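Intradiol ring-cleavage dioxygenase (Streptomyces sp. SirexAA-E, PDB 4ILV) probably catalyses iron(III)-dependent intradiol ring cleavage of catechol-type aromatic compounds with molecular oxygen, and carries a fused carbohydrate-binding module. Local coordinates at residues Thr53-Ser58 with Thr115-Ile119; Val82-Gln88 with Ile131-Ala137. All coordinates share one frame. Residue numbers count along the deposited sequence, not the author numbering.

In the fold
The two contacts lie about 14 Å apart, centre to centre, in the beta-sandwich of the dioxygenase domain. Contact 2 joins the two central strands of the antiparallel sheet 103-107, 83-87, 130-136, 143-148; contact 1 sets a loop beside strand 113-119, an outermost strand of the mixed sheet. Along the chain their segments alternate: 53-58, 82-88, 115-119, 131-137. They meet at Gln88, whose OE1 lies 2.6 Å from Thr118 OG1 and whose NE2 lies 3.1 Å from Ile119 O, both probable hydrogen bonds, while Leu116 CD2 packs 3.8 Å from Phe86 CG between the sheets. Contact 2 carries iron ligand His132; the side chain of Leu55 in contact 1 is about 13 Å from the iron, so contact 1 is packing outside the metal site.

Contact 1 (Thr53-Ser58 with Thr115-Ile119); sequences TSLVTS and TLRTI
Val56 lays its CG1 methyl along the strand 115-119, 3.6 Å from Thr118 CA and 4.1 Å from Ile119 CG2, while its CG2 sits over one face of the Arg117 guanidinium, 3.7 Å from NE. The loop 53-58 runs in roughly the same direction as the strand, their end-to-end vectors 38° apart, with Thr53 beside Leu116, Ser54 beside Arg117 and Leu55 beside Thr118. A single bridge pairs Ser54 with Arg117 (CA to CA 4.5 Å): Arg117 N donates to Thr53 O at 2.9 Å, and Leu55 N donates to Arg117 O at 2.8 Å. Ser54 is extended (phi/psi -110/128), but Thr53 (-96/-17) and Leu55 (-104/-3) are not, consistent with the pairing being limited to a single bridge. Leu55, in the mt rotamer, brings CG to 3.9 Å from Leu116 CD1. Arg117 has chi1 to chi3 all t and reaches along the loop, its CD 3.6 Å from Ser54 OG and its NH2 3.9 Å from Ser58 N. On its other side the strand bonds to strand 64-72, through Val67 and Leu65, so the loop lines an edge of the mixed sheet. Two backbone hydrogen bonds fix the register, and the side chains add mainly van der Waals packing.

Contact 2 (Val82-Gln88 with Ile131-Ala137); sequences VLLDFWQ and IHVKAQA. With FE (Fe (III) ion), chain C.
Phe86, Val133, Leu84 and Ala135 form the apolar centre on one face of two paired antiparallel strands of the beta-sandwich, 83-87 and 131-136, turned toward Phe114 and Leu116 of the other sheet. Val133 CG2 makes a CH-pi contact over the Phe86 ring (3.9 Å to its centroid; Phe86 chi1 m), and Leu84 CD2 reaches Ala135 CB at 3.6 Å. The axes approach to 4.6 Å at 162°. Leu84-Ala135 and Phe86-Val133 are non-hydrogen-bonded pairs; Leu83-Gln136, Asp85-Lys134 and Trp87-His132 are hydrogen-bonded, each by two N-H to O bonds of 2.8 to 3.1 Å. On the opposite face, Lys134 NZ hydrogen-bonds Thr144 OG1 and forms a salt bridge with Glu41, and Asp85 bonds Ser49. There Trp87 (chi1 p) and His132 (chi1 m) form an offset stack, five-membered ring to imidazole, centroids 4.4 Å apart and planes at 8°. The same imidazole binds the iron, a site His132 shares with Tyr95, Tyr124 and His130, with His132 NE2 2.3 Å from FE.

Contact 1 (Thr53-Ser58 with Thr115-Ile119)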
loop_
_atom_site.group_PDB
_atom_site.type_symbol
_atom_site.label_atom_id
_atom_site.label_comp_id
_atom_site.label_asym_id
_atom_site.label_seq_id
_atom_site.Cartn_x
_atom_site.Cartn_y
_atom_site.Cartn_z
ATOM N N THR A 53 -11.685 -3.042 1.350
ATOM C CA THR A 53 -10.930 -1.983 0.677
ATOM C C THR A 53 -10.850 -0.751 1.566
ATOM O O THR A 53 -10.029 0.134 1.335
ATOM C CB THR A 53 -11.593 -1.563 -0.614
ATOM O OG1 THR A 53 -12.928 -1.144 -0.319
ATOM C CG2 THR A 53 -11.621 -2.726 -1.608
ATOM N N SER A 54 -11.716 -0.692 2.582
ATOM C CA SER A 54 -11.707 0.436 3.502
ATOM C C SER A 54 -11.206 0.021 4.883
ATOM O O SER A 54 -11.720 -0.925 5.471
ATOM C CB SER A 54 -13.103 1.045 3.605
ATOM O OG SER A 54 -13.118 2.121 4.527
ATOM N N LEU A 55 -10.215 0.737 5.407
ATOM C CA LEU A 55 -9.641 0.398 6.705
ATOM C C LEU A 55 -10.119 1.348 7.787
ATOM O O LEU A 55 -9.754 1.198 8.946
ATOM C CB LEU A 55 -8.113 0.484 6.647
ATOM C CG LEU A 55 -7.424 -0.360 5.574
ATOM C CD1 LEU A 55 -5.919 -0.220 5.686
ATOM C CD2 LEU A 55 -7.846 -1.835 5.672
ATOM N N VAL A 56 -10.905 2.350 7.408
ATOM C CA VAL A 56 -11.253 3.417 8.339
ATOM C C VAL A 56 -12.713 3.800 8.254
ATOM O O VAL A 56 -13.412 3.413 7.323
ATOM C CB VAL A 56 -10.434 4.686 8.078
ATOM C CG1 VAL A 56 -8.945 4.377 8.133
ATOM C CG2 VAL A 56 -10.800 5.292 6.714
ATOM N N THR A 57 -13.166 4.567 9.241
ATOM C CA THR A 57 -14.470 5.208 9.175
ATOM C C THR A 57 -14.272 6.716 9.337
ATOM O O THR A 57 -13.139 7.202 9.428
ATOM C CB THR A 57 -15.424 4.707 10.281
ATOM O OG1 THR A 57 -15.171 5.421 11.489
ATOM C CG2 THR A 57 -15.247 3.218 10.526
ATOM N N SER A 58 -15.377 7.451 9.367
ATOM C CA SER A 58 -15.349 8.886 9.620
ATOM C C SER A 58 -14.817 9.176 11.024
ATOM O O SER A 58 -14.230 10.227 11.272
ATOM C CB SER A 58 -16.755 9.461 9.467
ATOM O OG SER A 58 -17.356 8.968 8.282
ATOM N N THR A 115 -8.474 0.173 -4.960
ATOM C CA THR A 115 -8.664 1.353 -4.129
ATOM C C THR A 115 -8.490 0.994 -2.667
ATOM O O THR A 115 -8.957 -0.053 -2.222
ATOM C CB THR A 115 -10.067 1.948 -4.272
ATOM O OG1 THR A 115 -10.486 1.873 -5.636
ATOM C CG2 THR A 115 -10.053 3.387 -3.833
ATOM N N LEU A 116 -7.838 1.879 -1.924
ATOM C CA LEU A 116 -7.640 1.671 -0.490
ATOM C C LEU A 116 -8.007 2.937 0.246
ATOM O O LEU A 116 -7.367 3.969 0.057
ATOM C CB LEU A 116 -6.188 1.344 -0.186
ATOM C CG LEU A 116 -5.905 1.114 1.309
ATOM C CD1 LEU A 116 -6.503 -0.194 1.763
ATOM C CD2 LEU A 116 -4.420 1.124 1.554
ATOM N N ARG A 117 -9.056 2.874 1.062
ATOM C CA ARG A 117 -9.423 4.025 1.880
ATOM C C ARG A 117 -8.833 3.859 3.271
ATOM O O ARG A 117 -9.128 2.876 3.957
ATOM C CB ARG A 117 -10.932 4.176 1.983
ATOM C CG ARG A 117 -11.323 5.438 2.746
ATOM C CD ARG A 117 -12.793 5.437 3.117
ATOM N NE ARG A 117 -13.120 6.520 4.045
ATOM C CZ ARG A 117 -14.237 6.561 4.765
ATOM N NH1 ARG A 117 -15.121 5.576 4.665
ATOM N NH2 ARG A 117 -14.467 7.579 5.592
ATOM N N THR A 118 -8.021 4.819 3.700
ATOM C CA THR A 118 -7.273 4.639 4.946
ATOM C C THR A 118 -6.985 6.006 5.564
ATOM O O THR A 118 -7.665 6.974 5.242
ATOM C CB THR A 118 -5.976 3.803 4.672
ATOM O OG1 THR A 118 -5.307 3.497 5.898
ATOM C CG2 THR A 118 -5.014 4.534 3.709
ATOM N N ILE A 119 -6.025 6.097 6.482
ATOM C CA ILE A 119 -5.534 7.416 6.906
ATOM C C ILE A 119 -4.031 7.444 6.695
ATOM O O ILE A 119 -3.416 6.399 6.512
ATOM C CB ILE A 119 -5.920 7.805 8.392
ATOM C CG1 ILE A 119 -5.700 6.647 9.360
ATOM C CG2 ILE A 119 -7.396 8.193 8.471
ATOM C CD1 ILE A 119 -4.248 6.381 9.735
#

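Contact 2 (Val82-Gln88 with Ile131-Ala137)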
loop_
_atom_site.group_PDB
_atom_site.type_symbol
_atom_site.label_atom_id
_atom_site.label_comp_id
_atom_site.label_asym_id
_atom_site.label_seq_id
_atom_site.Cartn_x
_atom_site.Cartn_y
_atom_site.Cartn_z
ATOM N N VAL A 82 -5.806 -9.971 -9.142
ATOM C CA VAL A 82 -4.582 -9.860 -8.358
ATOM C C VAL A 82 -4.932 -9.604 -6.906
ATOM O O VAL A 82 -5.734 -8.723 -6.616
ATOM C CB VAL A 82 -3.686 -8.728 -8.860
ATOM C CG1 VAL A 82 -2.445 -8.588 -7.965
ATOM C CG2 VAL A 82 -3.304 -8.969 -10.328
ATOM N N LEU A 83 -4.327 -10.375 -6.003
ATOM C CA LEU A 83 -4.478 -10.159 -4.560
ATOM C C LEU A 83 -3.565 -9.021 -4.079
ATOM O O LEU A 83 -2.355 -9.050 -4.296
ATOM C CB LEU A 83 -4.176 -11.463 -3.812
ATOM C CG LEU A 83 -4.192 -11.573 -2.277
ATOM C CD1 LEU A 83 -2.938 -11.038 -1.594
ATOM C CD2 LEU A 83 -5.446 -10.933 -1.703
ATOM N N LEU A 84 -4.156 -8.005 -3.450
ATOM C CA LEU A 84 -3.402 -6.941 -2.798
ATOM C C LEU A 84 -3.723 -6.916 -1.297
ATOM O O LEU A 84 -4.861 -6.704 -0.914
ATOM C CB LEU A 84 -3.740 -5.589 -3.416
ATOM C CG LEU A 84 -3.344 -5.457 -4.892
ATOM C CD1 LEU A 84 -3.976 -4.219 -5.481
ATOM C CD2 LEU A 84 -1.827 -5.377 -4.997
ATOM N N ASP A 85 -2.713 -7.134 -0.470
ATOM C CA ASP A 85 -2.889 -7.264 0.969
ATOM C C ASP A 85 -2.113 -6.134 1.628
ATOM O O ASP A 85 -0.885 -6.148 1.639
ATOM C CB ASP A 85 -2.361 -8.633 1.407
ATOM C CG ASP A 85 -2.649 -8.958 2.885
ATOM O OD1 ASP A 85 -3.480 -8.269 3.517
ATOM O OD2 ASP A 85 -2.047 -9.928 3.406
ATOM N N PHE A 86 -2.833 -5.148 2.159
ATOM C CA PHE A 86 -2.214 -3.950 2.722
ATOM C C PHE A 86 -2.138 -4.019 4.249
ATOM O O PHE A 86 -3.036 -4.552 4.898
ATOM C CB PHE A 86 -3.030 -2.711 2.346
ATOM C CG PHE A 86 -2.976 -2.335 0.879
ATOM C CD1 PHE A 86 -1.939 -1.557 0.397
ATOM C CD2 PHE A 86 -3.985 -2.710 0.008
ATOM C CE1 PHE A 86 -1.899 -1.170 -0.928
ATOM C CE2 PHE A 86 -3.958 -2.328 -1.328
ATOM C CZ PHE A 86 -2.916 -1.562 -1.797
ATOM N N TRP A 87 -1.062 -3.496 4.822
ATOM C CA TRP A 87 -1.047 -3.221 6.257
ATOM C C TRP A 87 -0.183 -1.985 6.544
ATOM O O TRP A 87 0.655 -1.609 5.717
ATOM C CB TRP A 87 -0.632 -4.456 7.081
ATOM C CG TRP A 87 0.812 -4.837 6.986
ATOM C CD1 TRP A 87 1.780 -4.627 7.936
ATOM C CD2 TRP A 87 1.457 -5.516 5.901
ATOM N NE1 TRP A 87 2.983 -5.119 7.500
ATOM C CE2 TRP A 87 2.815 -5.673 6.257
ATOM C CE3 TRP A 87 1.024 -5.984 4.655
ATOM C CZ2 TRP A 87 3.745 -6.282 5.413
ATOM C CZ3 TRP A 87 1.953 -6.592 3.815
ATOM C CH2 TRP A 87 3.296 -6.736 4.200
ATOM N N GLN A 88 -0.399 -1.347 7.695
ATOM C CA GLN A 88 0.231 -0.055 7.974
ATOM C C GLN A 88 0.035 0.348 9.418
ATOM O O GLN A 88 -0.813 -0.210 10.113
ATOM C CB GLN A 88 -0.404 1.045 7.122
ATOM C CG GLN A 88 -1.864 1.336 7.530
ATOM C CD GLN A 88 -2.439 2.568 6.871
ATOM O OE1 GLN A 88 -2.914 2.518 5.735
ATOM N NE2 GLN A 88 -2.405 3.689 7.582
ATOM N N ILE A 131 3.312 2.544 3.579
ATOM C CA ILE A 131 2.247 1.556 3.666
ATOM C C ILE A 131 2.786 0.238 3.118
ATOM O O ILE A 131 3.385 0.215 2.040
ATOM C CB ILE A 131 1.038 1.990 2.818
ATOM C CG1 ILE A 131 0.358 3.202 3.453
ATOM C CG2 ILE A 131 0.043 0.846 2.673
ATOM C CD1 ILE A 131 -0.748 3.796 2.562
ATOM N N HIS A 132 2.582 -0.862 3.843
ATOM C CA HIS A 132 3.067 -2.150 3.364
ATOM C C HIS A 132 2.064 -2.807 2.420
ATOM O O HIS A 132 0.863 -2.658 2.595
ATOM C CB HIS A 132 3.311 -3.101 4.526
ATOM C CG HIS A 132 4.443 -2.708 5.421
ATOM N ND1 HIS A 132 5.742 -3.106 5.191
ATOM C CD2 HIS A 132 4.465 -1.986 6.569
ATOM C CE1 HIS A 132 6.520 -2.629 6.149
ATOM N NE2 HIS A 132 5.772 -1.937 6.988
ATOM N N VAL A 133 2.558 -3.555 1.440
ATOM C CA VAL A 133 1.672 -4.283 0.539
ATOM C C VAL A 133 2.307 -5.574 0.011
ATOM O O VAL A 133 3.499 -5.617 -0.337
ATOM C CB VAL A 133 1.180 -3.384 -0.637
ATOM C CG1 VAL A 133 2.363 -2.900 -1.501
ATOM C CG2 VAL A 133 0.138 -4.122 -1.507
ATOM N N LYS A 134 1.509 -6.637 -0.021
ATOM C CA LYS A 134 1.881 -7.857 -0.735
ATOM C C LYS A 134 0.957 -8.013 -1.941
ATOM O O LYS A 134 -0.259 -7.936 -1.790
ATOM C CB LYS A 134 1.750 -9.083 0.168
ATOM C CG LYS A 134 2.849 -9.201 1.198
ATOM C CD LYS A 134 2.565 -10.330 2.158
ATOM C CE LYS A 134 3.663 -10.443 3.191
ATOM N NZ LYS A 134 4.863 -11.107 2.614
ATOM N N ALA A 135 1.536 -8.236 -3.123
ATOM C CA ALA A 135 0.770 -8.411 -4.352
ATOM C C ALA A 135 0.992 -9.805 -4.919
ATOM O O ALA A 135 2.130 -10.265 -5.024
ATOM C CB ALA A 135 1.178 -7.352 -5.405
ATOM N N GLN A 136 -0.091 -10.482 -5.289
ATOM C CA GLN A 136 0.047 -11.803 -5.874
ATOM C C GLN A 136 -0.930 -12.008 -7.015
ATOM O O GLN A 136 -2.142 -12.036 -6.805
ATOM C CB GLN A 136 -0.147 -12.896 -4.819
ATOM C CG GLN A 136 0.166 -14.302 -5.326
ATOM C CD GLN A 136 -0.032 -15.371 -4.270
ATOM O OE1 GLN A 136 -0.840 -15.214 -3.353
ATOM N NE2 GLN A 136 0.713 -16.468 -4.388
ATOM N N ALA A 137 -0.384 -12.136 -8.219
ATOM C CA ALA A 137 -1.154 -12.505 -9.393
ATOM C C ALA A 137 -1.502 -13.988 -9.277
ATOM O O ALA A 137 -0.727 -14.761 -8.712
ATOM C CB ALA A 137 -0.333 -12.250 -10.652
HETATM FE FE FE C . 6.423 -0.721 8.777
#